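Side-chain contacts in telomeric DNA-binding factor trf1 (Schizosaccharomyces pombe, PDB 6K5S), which probably binds telomeric DNA as a member of the telomere repeat binding factor family, of which this is the all-helical domain: residues T126-M129 against E130-Q134; Q181-E184 against K185-R189. All coordinates share one frame; numbering follows the deposited sequence.

Contact 1 is a turn-to-turn contact within helix 122-141 and contact 2 one within helix 177-195; their centres lie about 11 Å apart, and the two helices meet through them. Arg-189 of contact 2 joins the pair through both of its terminal nitrogens: NH2 forms a salt bridge with Glu-130 OE2 at 3.1 Å, and NH1 lies 2.9 Å from Thr-133 OG1, probably as a hydrogen bond. One turn earlier Lys-185 NZ lies 2.5 Å from Thr-126 OG1, a very short hydrogen-bonding distance to be read with caution. Met-129 packs between these polar links, its CE 3.3 Å from Arg-189 NH2. Together they make a helix-helix interface in the domain, with contact 1 nearer its core.

Contact 1. Residues T126-M129 against E130-Q134; sequences TLYM and ELKTQ
Lys-132 lays its side chain over the ring of Tyr-128, one helical turn back. Its CE sits above one face, near the middle, 3.5 Å from the ring centroid, as a CH-pi contact. The ammonium lies farther off-centre, with NZ 4.2 Å from the same centroid and 34° from the ring normal, in a cation-pi contact displaced toward the hydroxyl end. The lysine chain runs out extended from CB, its CG passing 3.3 Å from Tyr-128 O, and turns only at its last bond (chi4 -58°), which brings NZ above the phenol. A long aliphatic stem ending in a charge suits this place, for it covers the ring with carbon and carries the amine onward to Leu-154 O and Asn-106 OD1.

A second grip is made by Thr-133, whose OG1 donates to Met-129 O at 2.9 Å while its N donates to the same oxygen at 3.0 Å, from the opposite face of the carbonyl plane. This buried hydroxyl thus has an acceptor within its own helix, and its oxygen probably accepts from Arg-189 of helix 177-195. Beside it a bend at chi2 (-59°) lays the Glu-130 carboxylate alongside Met-129, OE2 3.7 Å from Met-129 CE, where Arg-189 joins it in a salt bridge.

Farther out, Phe-109 of helix 102-113 meets the Tyr-128 ring nearly parallel, and Leu-127 and Leu-131 also pack on Phe-109. Leu-127 touches Ile-215 and Tyr-218 of helix 208-222. These leucines thus face other helices, whereas the side toward helix 177-195 is polar, with Met-129 among its bonded groups. An i to i+4 lysine-tyrosine contact and a threonine hydroxyl bonded to the carbonyl four residues back brace the turn, as in a core helix of an all-helical TRF-family domain.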
ATOM      1  N   THR A 126     -21.617 -23.130  12.317  1.00 17.92           N
ATOM      2  CA  THR A 126     -20.931 -24.335  11.854  1.00 19.12           C
ATOM      3  C   THR A 126     -19.452 -24.069  11.622  1.00 17.32           C
ATOM      4  O   THR A 126     -18.595 -24.884  11.997  1.00 17.22           O
ATOM      5  CB  THR A 126     -21.584 -24.854  10.571  1.00 21.68           C
ATOM      6  OG1 THR A 126     -22.909 -25.293  10.866  1.00 23.93           O
ATOM      7  CG2 THR A 126     -20.777 -26.019   9.993  1.00 25.71           C
ATOM      8  N   LEU A 127     -19.130 -22.935  11.004  1.00 15.42           N
ATOM      9  CA  LEU A 127     -17.732 -22.567  10.805  1.00 17.28           C
ATOM     10  C   LEU A 127     -17.002 -22.381  12.138  1.00 13.72           C
ATOM     11  O   LEU A 127     -15.847 -22.790  12.276  1.00 13.67           O
ATOM     12  CB  LEU A 127     -17.654 -21.296   9.973  1.00 15.17           C
ATOM     13  CG  LEU A 127     -16.402 -21.040   9.155  1.00 25.46           C
ATOM     14  CD1 LEU A 127     -16.027 -22.279   8.313  1.00 26.38           C
ATOM     15  CD2 LEU A 127     -16.650 -19.805   8.277  1.00 27.41           C
ATOM     16  N   TYR A 128     -17.653 -21.733  13.111  1.00 14.33           N
ATOM     17  CA  TYR A 128     -17.096 -21.585  14.455  1.00 12.14           C
ATOM     18  C   TYR A 128     -16.701 -22.943  15.039  1.00 13.66           C
ATOM     19  O   TYR A 128     -15.600 -23.109  15.581  1.00 10.40           O
ATOM     20  CB  TYR A 128     -18.143 -20.923  15.343  1.00 14.49           C
ATOM     21  CG  TYR A 128     -17.661 -20.166  16.552  1.00 11.76           C
ATOM     22  CD1 TYR A 128     -16.334 -19.784  16.694  1.00 13.16           C
ATOM     23  CD2 TYR A 128     -18.549 -19.823  17.553  1.00 14.49           C
ATOM     24  CE1 TYR A 128     -15.919 -19.080  17.808  1.00 13.16           C
ATOM     25  CE2 TYR A 128     -18.136 -19.112  18.664  1.00 18.81           C
ATOM     26  CZ  TYR A 128     -16.825 -18.745  18.782  1.00 13.76           C
ATOM     27  OH  TYR A 128     -16.414 -18.031  19.880  1.00 16.99           O
ATOM     28  N   MET A 129     -17.620 -23.911  14.973  1.00 12.24           N
ATOM     29  CA  MET A 129     -17.380 -25.224  15.558  1.00 14.92           C
ATOM     30  C   MET A 129     -16.193 -25.920  14.910  1.00 10.15           C
ATOM     31  O   MET A 129     -15.399 -26.577  15.605  1.00 11.59           O
ATOM     32  CB  MET A 129     -18.636 -26.092  15.429  1.00 15.82           C
ATOM     33  CG  MET A 129     -18.482 -27.534  15.924  1.00 19.28           C
ATOM     34  SD  MET A 129     -19.986 -28.532  15.601  1.00 14.10           S
ATOM     35  CE  MET A 129     -20.058 -28.552  13.831  1.00 19.76           C
ATOM     36  N   GLU A 130     -16.092 -25.851  13.575  1.00 11.69           N
ATOM     37  CA  GLU A 130     -14.978 -26.495  12.885  1.00 11.68           C
ATOM     38  C   GLU A 130     -13.662 -25.784  13.175  1.00 10.02           C
ATOM     39  O   GLU A 130     -12.606 -26.422  13.253  1.00  9.29           O
ATOM     40  CB  GLU A 130     -15.228 -26.537  11.368  1.00 14.14           C
ATOM     41  CG  GLU A 130     -16.441 -27.390  10.917  1.00 15.09           C
ATOM     42  CD  GLU A 130     -16.367 -28.866  11.331  1.00 20.07           C
ATOM     43  OE1 GLU A 130     -15.260 -29.391  11.591  1.00 20.49           O
ATOM     44  OE2 GLU A 130     -17.435 -29.520  11.396  1.00 21.68           O
ATOM     45  N   LEU A 131     -13.690 -24.462  13.280  1.00  7.58           N
ATOM     46  CA  LEU A 131     -12.482 -23.751  13.690  1.00 10.47           C
ATOM     47  C   LEU A 131     -12.005 -24.245  15.050  1.00  8.30           C
ATOM     48  O   LEU A 131     -10.818 -24.534  15.234  1.00  9.44           O
ATOM     49  CB  LEU A 131     -12.728 -22.237  13.736  1.00  7.60           C
ATOM     50  CG  LEU A 131     -11.507 -21.459  14.259  1.00 10.17           C
ATOM     51  CD1 LEU A 131     -10.305 -21.606  13.319  1.00  9.63           C
ATOM     52  CD2 LEU A 131     -11.872 -19.983  14.387  1.00 14.58           C
ATOM     53  N   LYS A 132     -12.912 -24.314  16.028  1.00  8.32           N
ATOM     54  CA  LYS A 132     -12.530 -24.782  17.358  1.00  8.36           C
ATOM     55  C   LYS A 132     -11.963 -26.199  17.284  1.00 10.65           C
ATOM     56  O   LYS A 132     -10.983 -26.519  17.962  1.00  9.07           O
ATOM     57  CB  LYS A 132     -13.733 -24.725  18.307  1.00  9.68           C
ATOM     58  CG  LYS A 132     -14.248 -23.284  18.583  1.00  7.04           C
ATOM     59  CD  LYS A 132     -15.594 -23.317  19.333  1.00 10.71           C
ATOM     60  CE  LYS A 132     -16.041 -21.911  19.834  1.00  9.21           C
ATOM     61  NZ  LYS A 132     -15.011 -21.325  20.735  1.00  9.94           N
ATOM     62  N   THR A 133     -12.527 -27.030  16.414  1.00  6.41           N
ATOM     63  CA  THR A 133     -12.033 -28.398  16.264  1.00  9.78           C
ATOM     64  C   THR A 133     -10.600 -28.415  15.739  1.00  8.77           C
ATOM     65  O   THR A 133      -9.758 -29.162  16.245  1.00  9.04           O
ATOM     66  CB  THR A 133     -12.950 -29.199  15.334  1.00  9.76           C
ATOM     67  OG1 THR A 133     -14.278 -29.184  15.872  1.00 10.04           O
ATOM     68  CG2 THR A 133     -12.453 -30.663  15.256  1.00 12.63           C
ATOM     69  N   GLN A 134     -10.300 -27.589  14.733  1.00  8.24           N
ATOM     70  CA  GLN A 134      -8.924 -27.499  14.251  1.00  9.72           C
ATOM     71  C   GLN A 134      -7.998 -26.886  15.297  1.00  9.25           C
ATOM     72  O   GLN A 134      -6.834 -27.295  15.410  1.00  9.43           O
ATOM     73  CB  GLN A 134      -8.848 -26.697  12.943  1.00  8.97           C
ATOM     74  CG  GLN A 134      -9.571 -27.365  11.741  1.00 10.58           C
ATOM     75  CD  GLN A 134      -9.116 -28.811  11.501  1.00 13.40           C
ATOM     76  OE1 GLN A 134      -7.918 -29.093  11.488  1.00 10.77           O
ATOM     77  NE2 GLN A 134     -10.070 -29.714  11.299  1.00 12.15           N
TER
HETATM   78  O   HOH W   1     -14.155 -18.080  20.738  1.00 17.43           O

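Contact 2. Residues Q181-E184 against K185-R189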
ATOM      1  N   GLN A 181     -28.772 -23.459  18.998  1.00 23.76           N
ATOM      2  CA  GLN A 181     -28.324 -24.571  18.162  1.00 29.44           C
ATOM      3  C   GLN A 181     -26.801 -24.687  18.159  1.00 27.12           C
ATOM      4  O   GLN A 181     -26.248 -25.799  18.187  1.00 25.24           O
ATOM      5  CB  GLN A 181     -28.846 -24.405  16.738  1.00 30.71           C
ATOM      6  CG  GLN A 181     -30.282 -24.838  16.558  1.00 34.37           C
ATOM      7  CD  GLN A 181     -30.499 -26.256  17.029  1.00 39.88           C
ATOM      8  OE1 GLN A 181     -29.776 -27.169  16.623  1.00 41.64           O
ATOM      9  NE2 GLN A 181     -31.486 -26.450  17.901  1.00 40.20           N
ATOM     10  N   ILE A 182     -26.101 -23.548  18.105  1.00 26.11           N
ATOM     11  CA  ILE A 182     -24.641 -23.580  18.138  1.00 25.61           C
ATOM     12  C   ILE A 182     -24.154 -24.155  19.459  1.00 24.01           C
ATOM     13  O   ILE A 182     -23.286 -25.037  19.494  1.00 23.96           O
ATOM     14  CB  ILE A 182     -24.056 -22.178  17.898  1.00 26.78           C
ATOM     15  CG1 ILE A 182     -24.427 -21.673  16.509  1.00 26.43           C
ATOM     16  CG2 ILE A 182     -22.545 -22.215  18.070  1.00 23.63           C
ATOM     17  CD1 ILE A 182     -24.144 -20.193  16.341  1.00 24.78           C
ATOM     18  N   ILE A 183     -24.701 -23.660  20.571  1.00 23.29           N
ATOM     19  CA  ILE A 183     -24.300 -24.189  21.866  1.00 25.90           C
ATOM     20  C   ILE A 183     -24.501 -25.700  21.905  1.00 28.00           C
ATOM     21  O   ILE A 183     -23.624 -26.449  22.357  1.00 28.25           O
ATOM     22  CB  ILE A 183     -25.063 -23.478  22.993  1.00 28.60           C
ATOM     23  CG1 ILE A 183     -24.679 -22.001  23.015  1.00 26.21           C
ATOM     24  CG2 ILE A 183     -24.741 -24.113  24.336  1.00 28.42           C
ATOM     25  CD1 ILE A 183     -25.334 -21.247  24.089  1.00 28.09           C
ATOM     26  N   GLU A 184     -25.635 -26.175  21.389  1.00 25.93           N
ATOM     27  CA  GLU A 184     -25.901 -27.609  21.416  1.00 29.58           C
ATOM     28  C   GLU A 184     -24.960 -28.365  20.485  1.00 26.57           C
ATOM     29  O   GLU A 184     -24.428 -29.420  20.864  1.00 25.48           O
ATOM     30  CB  GLU A 184     -27.361 -27.878  21.057  1.00 33.15           C
ATOM     31  CG  GLU A 184     -27.782 -29.329  21.184  1.00 37.00           C
ATOM     32  CD  GLU A 184     -29.294 -29.481  21.234  1.00 48.26           C
ATOM     33  OE1 GLU A 184     -29.983 -28.482  21.539  1.00 48.62           O
ATOM     34  OE2 GLU A 184     -29.792 -30.594  20.961  1.00 49.35           O
ATOM     35  N   LYS A 185     -24.718 -27.831  19.280  1.00 25.43           N
ATOM     36  CA  LYS A 185     -23.775 -28.461  18.358  1.00 23.81           C
ATOM     37  C   LYS A 185     -22.369 -28.480  18.936  1.00 25.34           C
ATOM     38  O   LYS A 185     -21.632 -29.464  18.777  1.00 23.85           O
ATOM     39  CB  LYS A 185     -23.773 -27.734  17.013  1.00 25.64           C
ATOM     40  CG  LYS A 185     -24.982 -28.034  16.130  1.00 33.23           C
ATOM     41  CD  LYS A 185     -25.057 -27.116  14.910  1.00 29.03           C
ATOM     42  CE  LYS A 185     -23.948 -27.408  13.905  1.00 36.50           C
ATOM     43  NZ  LYS A 185     -24.045 -26.531  12.686  1.00 33.18           N
ATOM     44  N   CYS A 186     -21.978 -27.393  19.598  1.00 23.73           N
ATOM     45  CA  CYS A 186     -20.646 -27.313  20.180  1.00 24.31           C
ATOM     46  C   CYS A 186     -20.480 -28.294  21.335  1.00 23.89           C
ATOM     47  O   CYS A 186     -19.439 -28.951  21.442  1.00 19.15           O
ATOM     48  CB  CYS A 186     -20.373 -25.882  20.629  1.00 21.04           C
ATOM     49  SG  CYS A 186     -19.816 -24.836  19.280  1.00 22.54           S
ATOM     50  N   THR A 187     -21.494 -28.400  22.206  1.00 23.44           N
ATOM     51  CA  THR A 187     -21.459 -29.367  23.304  1.00 24.49           C
ATOM     52  C   THR A 187     -21.244 -30.782  22.783  1.00 24.71           C
ATOM     53  O   THR A 187     -20.414 -31.531  23.309  1.00 24.28           O
ATOM     54  CB  THR A 187     -22.761 -29.302  24.110  1.00 23.94           C
ATOM     55  OG1 THR A 187     -23.051 -27.941  24.449  1.00 30.05           O
ATOM     56  CG2 THR A 187     -22.666 -30.136  25.380  1.00 28.87           C
ATOM     57  N   ALA A 188     -21.995 -31.161  21.745  1.00 24.59           N
ATOM     58  CA  ALA A 188     -21.854 -32.485  21.146  1.00 26.57           C
ATOM     59  C   ALA A 188     -20.468 -32.694  20.547  1.00 25.40           C
ATOM     60  O   ALA A 188     -19.901 -33.792  20.648  1.00 27.98           O
ATOM     61  CB  ALA A 188     -22.928 -32.686  20.077  1.00 24.51           C
ATOM     62  N   ARG A 189     -19.910 -31.662  19.898  1.00 19.06           N
ATOM     63  CA  ARG A 189     -18.584 -31.794  19.304  1.00 20.49           C
ATOM     64  C   ARG A 189     -17.510 -31.919  20.381  1.00 20.85           C
ATOM     65  O   ARG A 189     -16.558 -32.701  20.234  1.00 18.51           O
ATOM     66  CB  ARG A 189     -18.305 -30.604  18.376  1.00 19.88           C
ATOM     67  CG  ARG A 189     -16.897 -30.573  17.812  1.00 17.32           C
ATOM     68  CD  ARG A 189     -16.649 -31.775  16.909  1.00 19.26           C
ATOM     69  NE  ARG A 189     -17.606 -31.831  15.801  1.00 20.74           N
ATOM     70  CZ  ARG A 189     -17.421 -31.258  14.616  1.00 20.02           C
ATOM     71  NH1 ARG A 189     -16.320 -30.550  14.367  1.00 18.69           N
ATOM     72  NH2 ARG A 189     -18.347 -31.374  13.674  1.00 18.65           N
TER
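Thr-187 folds its hydroxyl back onto the preceding turn, where OG1 donates to Ile-183 O at 2.6 Å. The oxygen already takes the backbone bond from Thr-187 N at 2.9 Å, and the hydroxyl reaches it from the other face, 36° out of the carbonyl plane. The first torsion (chi1 -50°) sets OG1 beside its own backbone N and puts CG2 anti to that nitrogen. A threonine can thus stay on an exposed helical face with its polar group bonded to the main chain.

The tightly packed part lies on the buried side, between Ile-182 and Cys-186. Ile-182 CG2 touches Cys-186 SG at 4.0 Å, and the sulfur also sits 3.5 Å from Ile-182 O. The small thiol fits close to the backbone here, while the isoleucine, whose CG2 branch lies against the sulfur, also packs on Ile-120. Cys-186 N donates to Ile-182 O at 2.7 Å, so this oxygen has both the amide and the sulfur of Cys-186 close by.

The solvent side is looser. Glu-184 extends away from the helix, and Ala-188, whose methyl CB lies 3.7 Å from Glu-184 O, adds little more than its backbone bond. Lys-185 is intermediate: its CG rests 3.3 Å from Gln-181 O, then the chain bends at chi3 (69°) and carries NZ to Thr-126 OG1 of helix 122-141.

Around this turn, Ile-182 and Ile-183 both pack on Phe-163, and Cys-186 on Met-159, so that helix 159-166 covers the hydrophobic side. Lys-185 and Arg-189 lie instead against Met-129 of helix 122-141, placing helix 177-195 in contact with both helices.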